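Local structure of benzoylformate Decarboxylase (Polynucleobacter necessarius, 4K9Q) at residues 81-86 against 120-125. The protein probably decarboxylates benzoylformate to benzaldehyde and carbon dioxide, using bound thiamine diphosphate and magnesium. Numbering follows the deposited sequence.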
loop_
_atom_site.group_PDB
_atom_site.type_symbol
_atom_site.label_atom_id
_atom_site.label_comp_id
_atom_site.label_asym_id
_atom_site.label_seq_id
_atom_site.Cartn_x
_atom_site.Cartn_y
_atom_site.Cartn_z
ATOM N N CYS A 81 -0.061 -18.996 -4.925
ATOM C CA CYS A 81 -1.214 -19.463 -5.672
ATOM C C CYS A 81 -2.281 -18.374 -5.851
ATOM O O CYS A 81 -3.035 -18.408 -6.809
ATOM C CB CYS A 81 -1.774 -20.750 -5.069
ATOM S SG CYS A 81 -0.721 -22.157 -5.524
ATOM N N LEU A 82 -2.322 -17.394 -4.958
ATOM C CA LEU A 82 -3.257 -16.291 -5.133
ATOM C C LEU A 82 -2.820 -15.413 -6.320
ATOM O O LEU A 82 -3.634 -15.028 -7.146
ATOM C CB LEU A 82 -3.378 -15.480 -3.843
ATOM C CG LEU A 82 -4.347 -14.298 -3.913
ATOM C CD1 LEU A 82 -5.704 -14.745 -4.427
ATOM C CD2 LEU A 82 -4.479 -13.672 -2.526
ATOM N N LEU A 83 -1.522 -15.119 -6.411
ATOM C CA LEU A 83 -0.982 -14.445 -7.587
ATOM C C LEU A 83 -1.450 -15.191 -8.837
ATOM O O LEU A 83 -1.931 -14.594 -9.800
ATOM C CB LEU A 83 0.554 -14.401 -7.509
ATOM C CG LEU A 83 1.395 -13.727 -8.598
ATOM C CD1 LEU A 83 2.807 -13.455 -8.089
ATOM C CD2 LEU A 83 1.462 -14.586 -9.855
ATOM N N THR A 84 -1.341 -16.515 -8.818
ATOM C CA THR A 84 -1.711 -17.298 -9.987
ATOM C C THR A 84 -3.219 -17.228 -10.277
ATOM O O THR A 84 -3.630 -17.084 -11.432
ATOM C CB THR A 84 -1.226 -18.739 -9.839
ATOM O OG1 THR A 84 0.208 -18.733 -9.739
ATOM C CG2 THR A 84 -1.674 -19.594 -11.027
ATOM N N ALA A 85 -4.043 -17.303 -9.233
ATOM C CA ALA A 85 -5.495 -17.151 -9.422
ATOM C C ALA A 85 -5.828 -15.794 -10.055
ATOM O O ALA A 85 -6.703 -15.689 -10.915
ATOM C CB ALA A 85 -6.224 -17.308 -8.097
ATOM N N TYR A 86 -5.126 -14.750 -9.626
ATOM C CA TYR A 86 -5.327 -13.418 -10.174
ATOM C C TYR A 86 -4.999 -13.404 -11.670
ATOM O O TYR A 86 -5.773 -12.888 -12.474
ATOM C CB TYR A 86 -4.448 -12.406 -9.424
ATOM C CG TYR A 86 -4.682 -10.972 -9.807
ATOM C CD1 TYR A 86 -3.960 -10.387 -10.847
ATOM C CD2 TYR A 86 -5.618 -10.190 -9.117
ATOM C CE1 TYR A 86 -4.164 -9.050 -11.198
ATOM C CE2 TYR A 86 -5.830 -8.859 -9.467
ATOM C CZ TYR A 86 -5.101 -8.302 -10.501
ATOM O OH TYR A 86 -5.305 -6.987 -10.844
ATOM N N LYS A 120 -2.405 -7.547 -1.478
ATOM C CA LYS A 120 -2.030 -6.631 -2.558
ATOM C C LYS A 120 -0.623 -6.991 -3.065
ATOM O O LYS A 120 0.272 -7.297 -2.267
ATOM C CB LYS A 120 -2.054 -5.178 -2.064
ATOM C CG LYS A 120 -3.445 -4.655 -1.672
ATOM C CD LYS A 120 -3.342 -3.209 -1.183
ATOM C CE LYS A 120 -4.696 -2.650 -0.754
ATOM N NZ LYS A 120 -5.520 -2.239 -1.926
ATOM N N PRO A 121 -0.398 -6.908 -4.386
ATOM C CA PRO A 121 -1.287 -6.373 -5.424
ATOM C C PRO A 121 -2.075 -7.456 -6.159
ATOM O O PRO A 121 -2.359 -7.288 -7.346
ATOM C CB PRO A 121 -0.291 -5.751 -6.405
ATOM C CG PRO A 121 0.879 -6.710 -6.346
ATOM C CD PRO A 121 0.963 -7.152 -4.902
ATOM N N TRP A 122 -2.422 -8.544 -5.483
ATOM C CA TRP A 122 -2.957 -9.707 -6.187
ATOM C C TRP A 122 -4.426 -10.034 -5.925
ATOM O O TRP A 122 -4.841 -11.185 -6.037
ATOM C CB TRP A 122 -2.067 -10.919 -5.931
ATOM C CG TRP A 122 -0.662 -10.663 -6.400
ATOM C CD1 TRP A 122 0.448 -10.485 -5.625
ATOM C CD2 TRP A 122 -0.233 -10.522 -7.758
ATOM N NE1 TRP A 122 1.548 -10.264 -6.422
ATOM C CE2 TRP A 122 1.155 -10.275 -7.735
ATOM C CE3 TRP A 122 -0.891 -10.579 -8.991
ATOM C CZ2 TRP A 122 1.906 -10.105 -8.903
ATOM C CZ3 TRP A 122 -0.150 -10.401 -10.151
ATOM C CH2 TRP A 122 1.235 -10.174 -10.096
ATOM N N VAL A 123 -5.210 -9.005 -5.613
ATOM C CA VAL A 123 -6.663 -9.138 -5.526
ATOM C C VAL A 123 -7.341 -7.917 -6.151
ATOM O O VAL A 123 -6.760 -6.833 -6.224
ATOM C CB VAL A 123 -7.158 -9.327 -4.073
ATOM C CG1 VAL A 123 -6.748 -10.696 -3.551
ATOM C CG2 VAL A 123 -6.625 -8.229 -3.157
ATOM N N LYS A 124 -8.574 -8.099 -6.606
ATOM C CA LYS A 124 -9.338 -6.984 -7.168
ATOM C C LYS A 124 -9.854 -6.045 -6.076
ATOM O O LYS A 124 -10.135 -4.862 -6.330
ATOM C CB LYS A 124 -10.508 -7.509 -8.000
ATOM C CG LYS A 124 -10.080 -8.276 -9.247
ATOM C CD LYS A 124 -11.286 -8.708 -10.058
ATOM C CE LYS A 124 -12.062 -7.507 -10.609
ATOM N NZ LYS A 124 -13.142 -7.950 -11.529
ATOM N N TRP A 125 -9.959 -6.577 -4.863
ATOM C CA TRP A 125 -10.528 -5.866 -3.730
ATOM C C TRP A 125 -10.132 -6.615 -2.470
ATOM O O TRP A 125 -10.099 -7.849 -2.457
ATOM C CB TRP A 125 -12.053 -5.815 -3.846
ATOM C CG TRP A 125 -12.756 -5.016 -2.754
ATOM C CD1 TRP A 125 -12.502 -3.727 -2.378
ATOM C CD2 TRP A 125 -13.850 -5.463 -1.938
ATOM N NE1 TRP A 125 -13.361 -3.350 -1.365
ATOM C CE2 TRP A 125 -14.200 -4.394 -1.081
ATOM C CE3 TRP A 125 -14.555 -6.667 -1.842
ATOM C CZ2 TRP A 125 -15.223 -4.496 -0.136
ATOM C CZ3 TRP A 125 -15.576 -6.764 -0.911
ATOM C CH2 TRP A 125 -15.903 -5.682 -0.072
HETATM O O HOH W 1 -3.770 -5.543 -8.727
#
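Leu83 and Trp122 form the tight part of the contact: Leu83 CG sits 3.5 Å from the centroid of the indole six-membered ring, only 9° off its normal, a CH-pi contact over the face. Chi1 of -179° sets Leu83 CG anti to the backbone N; Leu83 CD1 lies 3.6 Å from Trp122 CZ2. Pro121 CG covers the opposite indole face nearer its rim. The indole also turns an edge to the face of Tyr86 in an offset edge-to-face pair, planes at 79°, with Trp122 CE3 3.6 Å from Tyr86 CD1. An alanine in place of Trp122 would probably open a gap beside Leu83 and let the Tyr86 ring turn more freely. Trp122 O, buried near Leu82 CG and Tyr86 CD2, has no hydrogen-bond partner. The phenol side is looser: one water is hydrogen-bonded to Tyr86 OH at 3.0 Å and donates to Pro121 O. Lys124 N lies at the edge of the Tyr86 ring, while Lys124 NZ hydrogen-bonds Pro150 O and Thr145 O. Met118 of a second subunit packs on Trp122. Helix 79-88 of the N-terminal thiamine diphosphate-binding domain, packed against helix 47-61, thus meets the loop leading into edge strand 126-127 of that domain's parallel sheet.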